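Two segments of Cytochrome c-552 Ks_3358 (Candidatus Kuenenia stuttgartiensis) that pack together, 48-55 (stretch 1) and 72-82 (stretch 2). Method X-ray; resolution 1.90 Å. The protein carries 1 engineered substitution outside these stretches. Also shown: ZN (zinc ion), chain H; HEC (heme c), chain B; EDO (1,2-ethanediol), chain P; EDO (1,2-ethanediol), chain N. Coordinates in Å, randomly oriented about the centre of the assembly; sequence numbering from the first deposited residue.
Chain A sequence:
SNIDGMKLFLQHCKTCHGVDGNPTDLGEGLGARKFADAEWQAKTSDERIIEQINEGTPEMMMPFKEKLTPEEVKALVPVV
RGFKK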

# COMPACT_ATOMS: atom_id res chain seq x y z
N ARG A 48 -4.33 -6.24 -8.18
CA ARG A 48 -3.78 -4.91 -8.49
C ARG A 48 -2.97 -4.36 -7.31
O ARG A 48 -1.87 -3.84 -7.50
CB ARG A 48 -4.90 -3.93 -8.91
CG ARG A 48 -4.50 -2.47 -9.10
CD ARG A 48 -3.86 -2.17 -10.47
NE ARG A 48 -2.47 -2.63 -10.57
CZ ARG A 48 -1.39 -1.98 -10.13
NH1 ARG A 48 -1.49 -0.81 -9.51
NH2 ARG A 48 -0.19 -2.52 -10.28
N ILE A 49 -3.52 -4.50 -6.10
CA ILE A 49 -2.84 -4.11 -4.87
C ILE A 49 -1.51 -4.87 -4.71
O ILE A 49 -0.46 -4.26 -4.49
CB ILE A 49 -3.76 -4.25 -3.62
CG1 ILE A 49 -4.94 -3.26 -3.70
CG2 ILE A 49 -2.97 -4.04 -2.32
CD1 ILE A 49 -6.12 -3.56 -2.78
N ILE A 50 -1.57 -6.20 -4.87
CA ILE A 50 -0.40 -7.08 -4.76
C ILE A 50 0.66 -6.72 -5.81
O ILE A 50 1.85 -6.57 -5.47
CB ILE A 50 -0.80 -8.58 -4.80
CG1 ILE A 50 -1.54 -8.96 -3.51
CG2 ILE A 50 0.42 -9.50 -4.98
CD1 ILE A 50 -2.52 -10.12 -3.65
N GLU A 51 0.24 -6.55 -7.06
CA GLU A 51 1.15 -6.16 -8.14
C GLU A 51 1.84 -4.83 -7.84
O GLU A 51 3.05 -4.70 -8.04
CB GLU A 51 0.45 -6.10 -9.50
CG GLU A 51 1.43 -5.96 -10.66
CD GLU A 51 0.79 -5.75 -12.02
OE1 GLU A 51 1.22 -6.42 -12.98
OE2 GLU A 51 -0.12 -4.89 -12.13
N GLN A 52 1.07 -3.87 -7.33
CA GLN A 52 1.60 -2.55 -6.98
C GLN A 52 2.67 -2.63 -5.90
O GLN A 52 3.71 -1.98 -6.04
CB GLN A 52 0.49 -1.59 -6.58
CG GLN A 52 0.99 -0.17 -6.32
CD GLN A 52 1.49 0.53 -7.57
OE1 GLN A 52 0.94 0.37 -8.66
NE2 GLN A 52 2.55 1.32 -7.41
N ILE A 53 2.43 -3.41 -4.85
CA ILE A 53 3.43 -3.61 -3.78
C ILE A 53 4.67 -4.30 -4.38
O ILE A 53 5.80 -3.86 -4.14
CB ILE A 53 2.87 -4.41 -2.58
CG1 ILE A 53 1.62 -3.72 -2.02
CG2 ILE A 53 3.93 -4.60 -1.48
CD1 ILE A 53 0.71 -4.61 -1.18
N ASN A 54 4.45 -5.35 -5.17
CA ASN A 54 5.54 -6.09 -5.81
C ASN A 54 6.41 -5.26 -6.74
O ASN A 54 7.64 -5.27 -6.63
CB ASN A 54 5.00 -7.32 -6.56
CG ASN A 54 4.70 -8.48 -5.64
OD1 ASN A 54 5.19 -8.56 -4.50
ND2 ASN A 54 3.90 -9.42 -6.13
N GLU A 55 5.77 -4.51 -7.64
CA GLU A 55 6.48 -3.87 -8.74
C GLU A 55 6.69 -2.37 -8.60
O GLU A 55 7.62 -1.82 -9.19
CB GLU A 55 5.78 -4.17 -10.07
CG GLU A 55 5.83 -5.64 -10.47
CD GLU A 55 4.85 -5.97 -11.57
OE1 GLU A 55 4.56 -7.17 -11.75
OE2 GLU A 55 4.35 -5.05 -12.26
ZN ZN H . -0.97 -4.98 -14.53
FE HEC B . 2.49 2.91 -2.49
CHA HEC B . 0.47 3.57 -5.20
CHB HEC B . 0.39 0.38 -1.49
CHC HEC B . 4.84 1.93 -0.16
CHD HEC B . 4.12 5.87 -2.97
NA HEC B . 0.72 2.09 -3.25
C1A HEC B . 0.00 2.51 -4.29
C2A HEC B . -1.23 1.75 -4.56
C3A HEC B . -1.27 0.78 -3.46
C4A HEC B . -0.02 1.10 -2.72
CMA HEC B . -2.31 -0.28 -3.18
CAA HEC B . -2.22 2.00 -5.67
CBA HEC B . -2.32 1.00 -6.79
CGA HEC B . -3.53 1.40 -7.61
O1A HEC B . -4.19 2.42 -7.33
O2A HEC B . -3.84 0.67 -8.57
NB HEC B . 2.61 1.38 -1.07
C1B HEC B . 1.66 0.45 -0.77
C2B HEC B . 2.02 -0.51 0.31
C3B HEC B . 3.35 -0.02 0.67
C4B HEC B . 3.61 1.14 -0.20
CMB HEC B . 1.21 -1.65 0.87
CAB HEC B . 4.27 -0.56 1.68
CBB HEC B . 4.86 -1.92 1.38
NC HEC B . 4.23 3.75 -1.70
C1C HEC B . 5.03 3.28 -0.73
C2C HEC B . 6.17 4.16 -0.34
C3C HEC B . 5.93 5.32 -1.21
C4C HEC B . 4.71 4.98 -1.97
CMC HEC B . 7.26 3.91 0.67
CAC HEC B . 6.72 6.59 -1.27
CBC HEC B . 8.17 6.54 -1.66
ND HEC B . 2.34 4.45 -3.88
C1D HEC B . 3.07 5.58 -3.94
C2D HEC B . 2.74 6.49 -5.06
C3D HEC B . 1.63 5.79 -5.73
C4D HEC B . 1.48 4.57 -4.90
CMD HEC B . 3.36 7.81 -5.42
CAD HEC B . 0.85 6.17 -6.96
CBD HEC B . 1.47 5.32 -8.08
CGD HEC B . 0.49 4.48 -8.88
O1D HEC B . 0.90 3.92 -9.93
O2D HEC B . -0.70 4.35 -8.50
C1 EDO P . 11.62 -10.75 4.61
O1 EDO P . 11.79 -12.12 4.98
C2 EDO P . 11.71 -9.89 5.87
O2 EDO P . 10.39 -9.67 6.37
C1 EDO N . -5.91 2.51 5.87
O1 EDO N . -6.36 2.22 4.54
C2 EDO N . -4.41 2.24 5.97
O2 EDO N . -3.73 3.04 5.00
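Stretch 2 (72-82) EVKALVPVVRG

What shape do the two backbones take where they meet? Stretch 1 is helical throughout, continuing a helix that begins earlier in the chain, with a regular ladder of bonds such as Ile53 N to Ile49 O at 3.0 Å and Asn54 N to Ile50 O at 2.9 Å. Stretch 2 is less uniform. It enters as a helix, and near Leu76 the bonding shifts to a shorter span, Val77 N reaching Lys74 O at 3.0 Å, before helical geometry resumes through Pro78 and Val79. Gly82 leaves the helix with a positive phi of 97° in a Schellman motif; its N lies 3.0 Å from Val79 O and makes a weak bond at 3.3 Å to Pro78 O. At those angles a CB would be jammed against the carbonyl O of Arg81, so the turn calls for glycine.

In which direction does stretch 2 run across stretch 1? The pairing of residues gives the sense: Ile50 CA lies 6.3 Å from Val73 CA, whereas Ile49 CA lies 6.8 Å from Val77 CA. Contacts therefore move toward the start of stretch 1 as stretch 2 advances, from Val73 beside Ile53 and Asn54 to Val80 and Arg81 beside Ile49.

Which side chains fill the space between them? Val73 points toward stretch 1, its CG1 3.7 Å from Ile53 CB and 3.8 Å from Ile50 CG2, while its CG2 is 3.5 Å from Asn54 OD1. One turn on, Val77 CG2 packs 3.8 Å from Ile50 CG1 and 4.1 Å from Ile49 CG2. Leu76 CB approaches Ile53 CD1 at 4.0 Å, and Ile49 CD1 meets Val80 CG1 at the same distance. Ile49 CD1 also lies over one face of the Arg81 guanidinium, 3.6 Å from Arg81 CZ, so a flat charged group covers an apolar methyl. No hydrogen bond crosses between the stretches; the 451 Å² buried here is mostly aliphatic packing.

How does the heme relate to this contact? It adjoins the same hydrophobic cluster: methyl CMB lies 3.6 Å from Ile53 CG1 and 4.0 Å from Val80 CG2, so both stretches touch one heme substituent. Arg48 takes no part in the contact with stretch 2. Its NH1 instead donates to heme O2A at 2.9 Å and to Gln52 OE1 at 2.8 Å, and its NH2 forms a salt bridge with Glu51 OE2 at 3.0 Å. Glu51 points away from stretch 2, and the same OE2 binds the zinc ion ZN at 2.5 Å.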

# COMPACT_ATOMS: atom_id res chain seq x y z
N GLU A 72 3.90 -11.93 2.92
CA GLU A 72 3.97 -10.62 3.55
C GLU A 72 3.21 -9.56 2.74
O GLU A 72 2.48 -8.75 3.32
CB GLU A 72 5.43 -10.22 3.78
CG GLU A 72 6.07 -10.98 4.93
CD GLU A 72 7.53 -10.65 5.12
OE1 GLU A 72 8.25 -10.45 4.12
OE2 GLU A 72 7.95 -10.59 6.29
N VAL A 73 3.36 -9.60 1.41
CA VAL A 73 2.61 -8.72 0.50
C VAL A 73 1.10 -8.96 0.61
O VAL A 73 0.32 -8.01 0.68
CB VAL A 73 3.11 -8.84 -0.97
CG1 VAL A 73 2.24 -8.04 -1.93
CG2 VAL A 73 4.56 -8.38 -1.07
N LYS A 74 0.69 -10.23 0.66
CA LYS A 74 -0.73 -10.58 0.83
C LYS A 74 -1.29 -10.07 2.17
O LYS A 74 -2.41 -9.56 2.22
CB LYS A 74 -0.95 -12.09 0.69
CG LYS A 74 -2.43 -12.49 0.74
CD LYS A 74 -2.68 -13.90 0.25
CE LYS A 74 -4.14 -14.26 0.44
NZ LYS A 74 -4.49 -15.50 -0.31
N ALA A 75 -0.49 -10.17 3.24
CA ALA A 75 -0.86 -9.66 4.57
C ALA A 75 -1.14 -8.15 4.60
O ALA A 75 -1.86 -7.66 5.48
CB ALA A 75 0.21 -10.02 5.59
N LEU A 76 -0.56 -7.42 3.65
CA LEU A 76 -0.78 -5.97 3.52
C LEU A 76 -2.13 -5.60 2.90
O LEU A 76 -2.59 -4.47 3.06
CB LEU A 76 0.37 -5.32 2.74
CG LEU A 76 1.70 -5.12 3.48
CD1 LEU A 76 2.83 -4.93 2.49
CD2 LEU A 76 1.64 -3.94 4.45
N VAL A 77 -2.75 -6.54 2.18
CA VAL A 77 -4.04 -6.28 1.51
C VAL A 77 -5.15 -5.83 2.49
O VAL A 77 -5.73 -4.76 2.26
CB VAL A 77 -4.49 -7.43 0.55
CG1 VAL A 77 -5.85 -7.14 -0.08
CG2 VAL A 77 -3.47 -7.65 -0.55
N PRO A 78 -5.41 -6.58 3.59
CA PRO A 78 -6.46 -6.10 4.52
C PRO A 78 -6.12 -4.79 5.25
O PRO A 78 -7.03 -4.14 5.79
CB PRO A 78 -6.63 -7.25 5.52
CG PRO A 78 -5.41 -8.08 5.39
CD PRO A 78 -4.94 -7.93 3.98
N VAL A 79 -4.84 -4.41 5.27
CA VAL A 79 -4.43 -3.11 5.80
C VAL A 79 -4.84 -1.99 4.82
O VAL A 79 -5.49 -1.02 5.22
CB VAL A 79 -2.92 -3.05 6.13
CG1 VAL A 79 -2.54 -1.68 6.67
CG2 VAL A 79 -2.55 -4.14 7.15
N VAL A 80 -4.47 -2.16 3.54
CA VAL A 80 -4.85 -1.24 2.46
C VAL A 80 -6.38 -1.09 2.38
O VAL A 80 -6.90 0.03 2.19
CB VAL A 80 -4.26 -1.71 1.10
CG1 VAL A 80 -4.85 -0.94 -0.08
CG2 VAL A 80 -2.74 -1.57 1.09
N ARG A 81 -7.08 -2.21 2.56
CA ARG A 81 -8.54 -2.27 2.58
C ARG A 81 -9.19 -1.54 3.77
O ARG A 81 -10.38 -1.20 3.71
CB ARG A 81 -9.00 -3.73 2.57
CG ARG A 81 -8.71 -4.51 1.30
CD ARG A 81 -9.61 -4.07 0.17
NE ARG A 81 -9.41 -4.84 -1.06
CZ ARG A 81 -9.64 -4.38 -2.28
NH1 ARG A 81 -10.07 -3.14 -2.48
NH2 ARG A 81 -9.44 -5.18 -3.33
N GLY A 82 -8.42 -1.33 4.84
CA GLY A 82 -8.87 -0.57 6.00
C GLY A 82 -9.39 -1.41 7.15
O GLY A 82 -10.05 -0.88 8.05